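Local coordinates for proline iminopeptidase-related protein (Thermus thermophilus, PDB 2YYS), which is of unknown function but has an alpha/beta hydrolase fold related to the S33 peptidases and may act as a peptidase, at residues V129-P132 / W133-A136; A145-D149 / P150-L154; P70-P73 / R74-T77; H102-G105 / A106-A109. All coordinates share one frame; numbering follows the deposited sequence.

Contact 1 (V129-P132 / W133-A136)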
loop_
_atom_site.group_PDB
_atom_site.type_symbol
_atom_site.label_atom_id
_atom_site.label_comp_id
_atom_site.label_asym_id
_atom_site.label_seq_id
_atom_site.Cartn_x
_atom_site.Cartn_y
_atom_site.Cartn_z
ATOM N N VAL A 129 -3.929 -3.110 -8.155
ATOM C CA VAL A 129 -5.352 -2.922 -8.385
ATOM C C VAL A 129 -6.033 -4.086 -9.101
ATOM O O VAL A 129 -7.239 -4.240 -8.999
ATOM C CB VAL A 129 -5.628 -1.639 -9.187
ATOM C CG1 VAL A 129 -5.092 -0.410 -8.454
ATOM C CG2 VAL A 129 -5.036 -1.724 -10.572
ATOM N N ASN A 130 -5.266 -4.871 -9.847
ATOM C CA ASN A 130 -5.793 -5.949 -10.661
ATOM C C ASN A 130 -5.201 -7.259 -10.173
ATOM O O ASN A 130 -4.086 -7.618 -10.533
ATOM C CB ASN A 130 -5.469 -5.720 -12.149
ATOM C CG ASN A 130 -6.170 -6.732 -13.057
ATOM O OD1 ASN A 130 -6.546 -7.806 -12.612
ATOM N ND2 ASN A 130 -6.346 -6.382 -14.332
ATOM N N PHE A 131 -5.954 -7.966 -9.338
ATOM C CA PHE A 131 -5.484 -9.215 -8.760
ATOM C C PHE A 131 -5.459 -10.385 -9.745
ATOM O O PHE A 131 -4.530 -11.184 -9.686
ATOM C CB PHE A 131 -6.250 -9.551 -7.478
ATOM C CG PHE A 131 -5.752 -8.789 -6.288
ATOM C CD1 PHE A 131 -4.783 -9.338 -5.453
ATOM C CD2 PHE A 131 -6.201 -7.506 -6.033
ATOM C CE1 PHE A 131 -4.290 -8.627 -4.366
ATOM C CE2 PHE A 131 -5.706 -6.786 -4.948
ATOM C CZ PHE A 131 -4.750 -7.354 -4.115
ATOM N N PRO A 132 -6.447 -10.527 -10.630
ATOM C CA PRO A 132 -6.303 -11.502 -11.718
ATOM C C PRO A 132 -5.009 -11.330 -12.502
ATOM O O PRO A 132 -4.408 -12.320 -12.852
ATOM C CB PRO A 132 -7.530 -11.243 -12.601
ATOM C CG PRO A 132 -8.572 -10.788 -11.613
ATOM C CD PRO A 132 -7.778 -9.902 -10.639
ATOM N N TRP A 133 -4.599 -10.097 -12.768
ATOM C CA TRP A 133 -3.327 -9.835 -13.452
ATOM C C TRP A 133 -2.144 -10.336 -12.614
ATOM O O TRP A 133 -1.247 -10.998 -13.127
ATOM C CB TRP A 133 -3.169 -8.334 -13.747
ATOM C CG TRP A 133 -1.869 -7.983 -14.391
ATOM C CD1 TRP A 133 -1.550 -8.093 -15.721
ATOM C CD2 TRP A 133 -0.691 -7.488 -13.736
ATOM N NE1 TRP A 133 -0.250 -7.690 -15.931
ATOM C CE2 TRP A 133 0.303 -7.318 -14.731
ATOM C CE3 TRP A 133 -0.375 -7.158 -12.405
ATOM C CZ2 TRP A 133 1.583 -6.840 -14.438
ATOM C CZ3 TRP A 133 0.901 -6.684 -12.112
ATOM C CH2 TRP A 133 1.866 -6.528 -13.130
ATOM N N LEU A 134 -2.151 -10.026 -11.321
ATOM C CA LEU A 134 -1.090 -10.478 -10.421
ATOM C C LEU A 134 -1.011 -11.994 -10.361
ATOM O O LEU A 134 0.083 -12.563 -10.301
ATOM C CB LEU A 134 -1.291 -9.899 -9.018
ATOM C CG LEU A 134 -0.249 -10.219 -7.939
ATOM C CD1 LEU A 134 1.176 -9.931 -8.413
ATOM C CD2 LEU A 134 -0.539 -9.439 -6.665
ATOM N N ALA A 135 -2.172 -12.648 -10.389
ATOM C CA ALA A 135 -2.229 -14.109 -10.346
ATOM C C ALA A 135 -1.634 -14.710 -11.625
ATOM O O ALA A 135 -0.926 -15.701 -11.585
ATOM C CB ALA A 135 -3.666 -14.582 -10.142
ATOM N N ALA A 136 -1.934 -14.103 -12.760
ATOM C CA ALA A 136 -1.308 -14.472 -14.020
ATOM C C ALA A 136 0.215 -14.336 -13.927
ATOM O O ALA A 136 0.927 -15.201 -14.404
ATOM C CB ALA A 136 -1.855 -13.618 -15.164
#
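N130 caps helix 131-141 by accepting the backbone N-H of W133 on OD1 (N130 OD1 to W133 N, 3.0 Å). The bond is fairly straight at the hydrogen, 160°, but the donor stands well above the plane of the amide, 63° out of it. With CG anti to the backbone N (chi1 -172°), the amide reaches forward over the first turn, and its other end is held too, since ND2 is hydrogen-bonded to the hydroxyl of Y235. The carbonyl of N130 opens the helical ladder by accepting from L134 N at 3.2 Å. F131 O then takes A135 N at 2.9 Å, and P132 O takes A136 N.

Around these bonds the side chains pack. CB of W133 lies against the capping amide, 3.5 Å from N130 CG, the two side chains crossing at about a right angle. N130 O sits at the edge of the indole, near its plane, while the rest of the ring leads off toward R137, with which it makes a cation-pi contact, and Y235. F131 and L134 meet loosely, CD1 to CD2 at 4.4 Å, and the F131 ring turns instead to the edge-to-face partner W206.

P132 has no N-H to offer, which costs nothing in the first turn; the asparagine supplies an acceptor for the N-H of W133, leaving the cap held between helix and loop.

Contact 2 (A145-D149 / P150-L154)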
loop_
_atom_site.group_PDB
_atom_site.type_symbol
_atom_site.label_atom_id
_atom_site.label_comp_id
_atom_site.label_asym_id
_atom_site.label_seq_id
_atom_site.Cartn_x
_atom_site.Cartn_y
_atom_site.Cartn_z
ATOM N N ALA A 145 1.555 -21.313 -18.263
ATOM C CA ALA A 145 0.678 -20.493 -19.073
ATOM C C ALA A 145 -0.514 -20.133 -18.204
ATOM O O ALA A 145 -1.169 -21.033 -17.673
ATOM C CB ALA A 145 0.215 -21.264 -20.299
ATOM N N PRO A 146 -0.774 -18.838 -18.021
ATOM C CA PRO A 146 -1.936 -18.395 -17.245
ATOM C C PRO A 146 -3.287 -18.941 -17.755
ATOM O O PRO A 146 -3.580 -18.948 -18.950
ATOM C CB PRO A 146 -1.885 -16.866 -17.373
ATOM C CG PRO A 146 -0.468 -16.545 -17.702
ATOM C CD PRO A 146 0.033 -17.702 -18.504
ATOM N N LEU A 147 -4.093 -19.426 -16.823
ATOM C CA LEU A 147 -5.461 -19.839 -17.104
ATOM C C LEU A 147 -6.402 -18.629 -17.000
ATOM O O LEU A 147 -6.016 -17.592 -16.441
ATOM C CB LEU A 147 -5.874 -20.939 -16.125
ATOM C CG LEU A 147 -4.998 -22.193 -16.191
ATOM C CD1 LEU A 147 -5.076 -22.992 -14.900
ATOM C CD2 LEU A 147 -5.378 -23.060 -17.398
ATOM N N PRO A 148 -7.614 -18.740 -17.557
ATOM C CA PRO A 148 -8.620 -17.674 -17.407
ATOM C C PRO A 148 -9.049 -17.430 -15.950
ATOM O O PRO A 148 -9.378 -16.300 -15.611
ATOM C CB PRO A 148 -9.808 -18.170 -18.258
ATOM C CG PRO A 148 -9.237 -19.223 -19.169
ATOM C CD PRO A 148 -8.108 -19.849 -18.399
ATOM N N ASP A 149 -9.028 -18.459 -15.109
ATOM C CA ASP A 149 -9.506 -18.343 -13.737
ATOM C C ASP A 149 -8.348 -17.939 -12.799
ATOM O O ASP A 149 -7.392 -18.692 -12.637
ATOM C CB ASP A 149 -10.130 -19.668 -13.309
ATOM C CG ASP A 149 -10.745 -19.612 -11.928
ATOM O OD1 ASP A 149 -10.208 -18.938 -11.033
ATOM O OD2 ASP A 149 -11.777 -20.235 -11.633
ATOM N N PRO A 150 -8.431 -16.758 -12.188
ATOM C CA PRO A 150 -7.322 -16.244 -11.370
ATOM C C PRO A 150 -7.008 -17.047 -10.107
ATOM O O PRO A 150 -5.841 -17.161 -9.756
ATOM C CB PRO A 150 -7.769 -14.821 -11.018
ATOM C CG PRO A 150 -9.251 -14.798 -11.209
ATOM C CD PRO A 150 -9.567 -15.815 -12.242
ATOM N N GLU A 151 -8.022 -17.589 -9.438
ATOM C CA GLU A 151 -7.796 -18.398 -8.242
ATOM C C GLU A 151 -7.142 -19.735 -8.587
ATOM O O GLU A 151 -6.365 -20.254 -7.796
ATOM C CB GLU A 151 -9.107 -18.579 -7.461
ATOM C CG GLU A 151 -9.637 -17.244 -6.927
ATOM C CD GLU A 151 -10.963 -17.349 -6.182
ATOM O OE1 GLU A 151 -11.988 -17.714 -6.801
ATOM O OE2 GLU A 151 -10.989 -17.020 -4.982
ATOM N N GLU A 152 -7.435 -20.261 -9.777
ATOM C CA GLU A 152 -6.755 -21.449 -10.305
ATOM C C GLU A 152 -5.292 -21.139 -10.672
ATOM O O GLU A 152 -4.416 -21.980 -10.514
ATOM C CB GLU A 152 -7.501 -22.004 -11.538
ATOM C CG GLU A 152 -7.854 -23.492 -11.479
ATOM C CD GLU A 152 -8.086 -24.113 -12.863
ATOM O OE1 GLU A 152 -8.692 -23.439 -13.743
ATOM O OE2 GLU A 152 -7.664 -25.283 -13.072
ATOM N N ASN A 153 -5.025 -19.936 -11.170
ATOM C CA ASN A 153 -3.646 -19.544 -11.455
ATOM C C ASN A 153 -2.829 -19.546 -10.184
ATOM O O ASN A 153 -1.720 -20.058 -10.160
ATOM C CB ASN A 153 -3.584 -18.167 -12.114
ATOM C CG ASN A 153 -3.824 -18.234 -13.593
ATOM O OD1 ASN A 153 -4.371 -17.311 -14.186
ATOM N ND2 ASN A 153 -3.422 -19.336 -14.203
ATOM N N LEU A 154 -3.399 -18.986 -9.125
ATOM C CA LEU A 154 -2.748 -18.943 -7.829
ATOM C C LEU A 154 -2.483 -20.354 -7.295
ATOM O O LEU A 154 -1.368 -20.669 -6.888
ATOM C CB LEU A 154 -3.619 -18.165 -6.853
ATOM C CG LEU A 154 -3.035 -17.878 -5.474
ATOM C CD1 LEU A 154 -1.833 -16.933 -5.544
ATOM C CD2 LEU A 154 -4.132 -17.291 -4.601
HETATM O O HOH W 1 -9.387 -21.662 -15.690
HETATM O O HOH W 2 -12.094 -17.353 -9.410
#
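D149 accepts the first amides of helix 150-160, those of E151, E152 and N153. Its backbone carbonyl takes N153 N at 3.0 Å, with the donor in the carbonyl plane. The carboxylate fills the N-cap role through a single oxygen: OD1 receives E152 N at 3.3 Å and E151 N at 3.0 Å, both weak bonds, the second strongly bent at 125°. A chi1 of -176° swings the carboxylate to the side of its own carbonyl, which brings OD1 in front of these two amides.

Two waters extend the cap. One molecule donates to E152 OE1 and accepts from D149 N, so the glutamate at the third helical position meets the cap backbone through solvent. A second donates to both D149 OD1 and E151 OE1, lying 2.6 Å from E151 OE1; that carboxylate also forms a salt bridge with R207.

Packing is slighter. L147 points toward the helix and lays its CD1 methyl against the carboxylate of E152, 3.8 Å from E152 CD. P150 occupies the first helical position, where no N-H is required, and its ring packs on P132 of the preceding helix.

Three acids thus gather at one helix start, D149 OD1 and E151 OE1 only 4.8 Å apart. The helix dipole, the bridging waters and R207 would be expected to ease their mutual repulsion, and the weakness of both capping bonds suggests a cap shared with solvent.

Contact 3 (P70-P73 / R74-T77)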
loop_
_atom_site.group_PDB
_atom_site.type_symbol
_atom_site.label_atom_id
_atom_site.label_comp_id
_atom_site.label_asym_id
_atom_site.label_seq_id
_atom_site.Cartn_x
_atom_site.Cartn_y
_atom_site.Cartn_z
ATOM N N PRO A 70 -11.979 -10.863 16.354
ATOM C CA PRO A 70 -12.728 -12.122 16.470
ATOM C C PRO A 70 -12.683 -12.914 15.172
ATOM O O PRO A 70 -12.400 -12.344 14.113
ATOM C CB PRO A 70 -14.168 -11.675 16.764
ATOM C CG PRO A 70 -14.075 -10.263 17.280
ATOM C CD PRO A 70 -12.810 -9.689 16.687
ATOM N N GLN A 71 -12.955 -14.212 15.262
ATOM C CA GLN A 71 -12.928 -15.092 14.094
ATOM C C GLN A 71 -14.197 -14.900 13.260
ATOM O O GLN A 71 -15.185 -15.628 13.421
ATOM C CB GLN A 71 -12.749 -16.564 14.516
ATOM C CG GLN A 71 -11.329 -16.900 15.042
ATOM C CD GLN A 71 -10.233 -16.816 13.965
ATOM O OE1 GLN A 71 -10.479 -17.091 12.782
ATOM N NE2 GLN A 71 -9.018 -16.445 14.383
ATOM N N ASP A 72 -14.139 -13.924 12.351
ATOM C CA ASP A 72 -15.294 -13.514 11.565
ATOM C C ASP A 72 -14.815 -12.851 10.266
ATOM O O ASP A 72 -14.477 -11.673 10.251
ATOM C CB ASP A 72 -16.176 -12.581 12.405
ATOM C CG ASP A 72 -17.405 -12.103 11.672
ATOM O OD1 ASP A 72 -17.661 -12.554 10.537
ATOM O OD2 ASP A 72 -18.171 -11.248 12.157
ATOM N N PRO A 73 -14.788 -13.613 9.175
ATOM C CA PRO A 73 -14.292 -13.111 7.880
ATOM C C PRO A 73 -15.011 -11.893 7.303
ATOM O O PRO A 73 -14.466 -11.242 6.415
ATOM C CB PRO A 73 -14.502 -14.307 6.945
ATOM C CG PRO A 73 -15.528 -15.161 7.639
ATOM C CD PRO A 73 -15.210 -15.027 9.087
ATOM N N ARG A 74 -16.215 -11.597 7.778
ATOM C CA ARG A 74 -16.983 -10.446 7.308
ATOM C C ARG A 74 -16.415 -9.114 7.784
ATOM O O ARG A 74 -16.808 -8.067 7.299
ATOM C CB ARG A 74 -18.434 -10.558 7.790
ATOM C CG ARG A 74 -19.167 -11.796 7.272
ATOM C CD ARG A 74 -20.533 -11.992 7.903
ATOM N NE ARG A 74 -20.418 -12.105 9.359
ATOM C CZ ARG A 74 -21.431 -12.027 10.219
ATOM N NH1 ARG A 74 -22.682 -11.849 9.794
ATOM N NH2 ARG A 74 -21.189 -12.136 11.521
ATOM N N LEU A 75 -15.508 -9.160 8.751
ATOM C CA LEU A 75 -14.830 -7.963 9.223
ATOM C C LEU A 75 -13.790 -7.467 8.228
ATOM O O LEU A 75 -13.364 -6.325 8.314
ATOM C CB LEU A 75 -14.159 -8.231 10.573
ATOM C CG LEU A 75 -15.119 -8.608 11.707
ATOM C CD1 LEU A 75 -14.335 -9.158 12.901
ATOM C CD2 LEU A 75 -15.996 -7.421 12.108
ATOM N N PHE A 76 -13.407 -8.321 7.279
ATOM C CA PHE A 76 -12.282 -8.056 6.398
ATOM C C PHE A 76 -12.732 -7.759 4.978
ATOM O O PHE A 76 -12.820 -8.654 4.137
ATOM C CB PHE A 76 -11.324 -9.236 6.463
ATOM C CG PHE A 76 -10.665 -9.366 7.792
ATOM C CD1 PHE A 76 -9.726 -8.419 8.197
ATOM C CD2 PHE A 76 -11.015 -10.386 8.665
ATOM C CE1 PHE A 76 -9.127 -8.499 9.429
ATOM C CE2 PHE A 76 -10.404 -10.487 9.915
ATOM C CZ PHE A 76 -9.463 -9.542 10.303
ATOM N N THR A 77 -13.043 -6.484 4.740
ATOM C CA THR A 77 -13.461 -6.000 3.429
ATOM C C THR A 77 -12.742 -4.702 3.125
ATOM O O THR A 77 -12.240 -4.029 4.022
ATOM C CB THR A 77 -14.980 -5.732 3.378
ATOM O OG1 THR A 77 -15.323 -4.717 4.329
ATOM C CG2 THR A 77 -15.822 -6.978 3.788
#
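The guanidinium of R74 presents its NE-NH2 edge to the carboxylate of D72, the two planes turned 40° apart. NE meets OD1 on its syn lone pair at 3.0 Å, a salt-bridge hydrogen bond that is virtually straight (179°) and lies in the guanidinium plane. The second leg is less regular: NH2 reaches OD2 at 3.2 Å from above the carboxylate plane. A bend at chi3 (-58°) folds the arginine chain back to make this side-on grip. The other flat group, the F76 ring, carries CB of L75 on one face, toward the rim, and has P73 O at its edge, near the ring plane.

OD1 of D72 also accepts R74 N at 3.3 Å, closing an Asx turn. Backbone bonds continue the short 3-10 segment, with L75 N on D72 O at 3.1 Å and F76 N on P73 O at 3.2 Å. L75 tucks CD1 beside CB of D72, 3.9 Å away, and more loosely beside the P70 ring.

Further out, N203 binds the carbonyls of P73 and F76, F76 packs on helix 195-202, and T77 caps helix 78-91 through A80 N.

One carboxylate therefore serves both a backbone amide and a charged side chain two residues on. At this surface site the ion pair is probably screened by solvent, while OD1, gripped by both R74 NE and R74 N, ties the arginine to the turn.

Contact 4 (H102-G105 / A106-A109)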
loop_
_atom_site.group_PDB
_atom_site.type_symbol
_atom_site.label_atom_id
_atom_site.label_comp_id
_atom_site.label_asym_id
_atom_site.label_seq_id
_atom_site.Cartn_x
_atom_site.Cartn_y
_atom_site.Cartn_z
ATOM N N HIS A 102 0.857 1.851 -0.427
ATOM C CA HIS A 102 1.786 0.900 -1.007
ATOM C C HIS A 102 1.068 -0.420 -1.305
ATOM O O HIS A 102 0.333 -0.942 -0.473
ATOM C CB HIS A 102 2.958 0.669 -0.058
ATOM C CG HIS A 102 4.007 -0.244 -0.609
ATOM N ND1 HIS A 102 4.349 -1.428 0.001
ATOM C CD2 HIS A 102 4.788 -0.147 -1.712
ATOM C CE1 HIS A 102 5.300 -2.022 -0.699
ATOM N NE2 HIS A 102 5.592 -1.261 -1.739
ATOM N N GLY A 103 1.278 -0.954 -2.505
ATOM C CA GLY A 103 0.684 -2.221 -2.895
ATOM C C GLY A 103 -0.831 -2.174 -2.856
ATOM O O GLY A 103 -1.431 -1.258 -3.421
ATOM N N PHE A 104 -1.429 -3.149 -2.166
ATOM C CA PHE A 104 -2.872 -3.231 -1.975
ATOM C C PHE A 104 -3.445 -1.995 -1.295
ATOM O O PHE A 104 -4.607 -1.673 -1.485
ATOM C CB PHE A 104 -3.242 -4.472 -1.156
ATOM C CG PHE A 104 -4.725 -4.652 -0.970
ATOM C CD1 PHE A 104 -5.567 -4.755 -2.067
ATOM C CD2 PHE A 104 -5.276 -4.682 0.292
ATOM C CE1 PHE A 104 -6.940 -4.905 -1.890
ATOM C CE2 PHE A 104 -6.632 -4.835 0.476
ATOM C CZ PHE A 104 -7.464 -4.948 -0.606
ATOM N N GLY A 105 -2.631 -1.317 -0.492
ATOM C CA GLY A 105 -3.005 -0.036 0.070
ATOM C C GLY A 105 -3.618 0.909 -0.951
ATOM O O GLY A 105 -4.456 1.734 -0.595
ATOM N N ALA A 106 -3.177 0.809 -2.206
ATOM C CA ALA A 106 -3.699 1.656 -3.278
ATOM C C ALA A 106 -5.206 1.551 -3.451
ATOM O O ALA A 106 -5.851 2.558 -3.656
ATOM C CB ALA A 106 -3.019 1.350 -4.594
ATOM N N VAL A 107 -5.757 0.338 -3.418
ATOM C CA VAL A 107 -7.207 0.169 -3.560
ATOM C C VAL A 107 -7.925 0.879 -2.429
ATOM O O VAL A 107 -8.962 1.518 -2.646
ATOM C CB VAL A 107 -7.645 -1.318 -3.594
ATOM C CG1 VAL A 107 -9.173 -1.453 -3.584
ATOM C CG2 VAL A 107 -7.111 -1.984 -4.829
ATOM N N VAL A 108 -7.378 0.765 -1.221
ATOM C CA VAL A 108 -7.981 1.412 -0.077
ATOM C C VAL A 108 -7.905 2.928 -0.264
ATOM O O VAL A 108 -8.886 3.615 -0.048
ATOM C CB VAL A 108 -7.320 0.997 1.263
ATOM C CG1 VAL A 108 -7.995 1.692 2.430
ATOM C CG2 VAL A 108 -7.377 -0.530 1.447
ATOM N N ALA A 109 -6.752 3.439 -0.679
ATOM C CA ALA A 109 -6.571 4.879 -0.888
ATOM C C ALA A 109 -7.514 5.450 -1.957
ATOM O O ALA A 109 -8.094 6.506 -1.774
ATOM C CB ALA A 109 -5.139 5.173 -1.271
#
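G103 and A106 meet at the nucleophile elbow of the alpha/beta hydrolase fold, the sharp turn from strand 97-102 into helix 105-115. G103 probably occupies the position that carries the catalytic nucleophile, a serine, in typical S33 peptidases; its backbone has the positive phi of 60° usual for that residue. Around it, H102 to G105 form a type II' beta turn closed by G105 N on H102 O.

The tight part is the turn and the first helical residues. G103 O accepts A106 N at 3.0 Å, the donor standing above the carbonyl plane, and the methyl of A106 lies against the same oxygen, A106 CB to G103 O 3.3 Å. F104 O receives V107 N in a weak bond, bent to 133°.

The looser part is the side chain of F104. Its ring is turned to the side of its own carbonyl (chi1 -178°), where it meets V107 obliquely: F104 CE1 is 4.0 Å from V107 CB and slightly farther from V107 CG2. V108 CG2 is more distant still, 4.5 Å from F104 CE2. Every residue of the contact is buried, and the F104 ring is covered by P35, L205 and helix 78-91. H102 heads away from the helix, its NE2 hydrogen-bonded to the carbonyl of H255 and its ring beside those of H255, Y256 and W258.

One turn on, A109 N reaches G105 O at 2.9 Å, in the plane of that carbonyl.

Overall arrangement
From the N terminus the contacts follow in series, 3, 4, 1 and 2, none nested in or crossing another. Contact 3 shapes the loop between strand 54-58 and helix 78-91. Contact 4 closes the turn from strand 97-102 into helix 105-115, near the centre of the chain. Contact 1 starts helix 131-141 beyond strand 119-125, and contact 2 starts the next helix, 150-160. Contact 1 joins the neighbours: F131 CZ packs 3.4 Å from F104 CD1 of contact 4, and A135 and P132 rest on P150 of contact 2. Contact 3 stands apart, its nearest atoms about 6 Å from contact 4, although helix 78-91, which it precedes, covers F104.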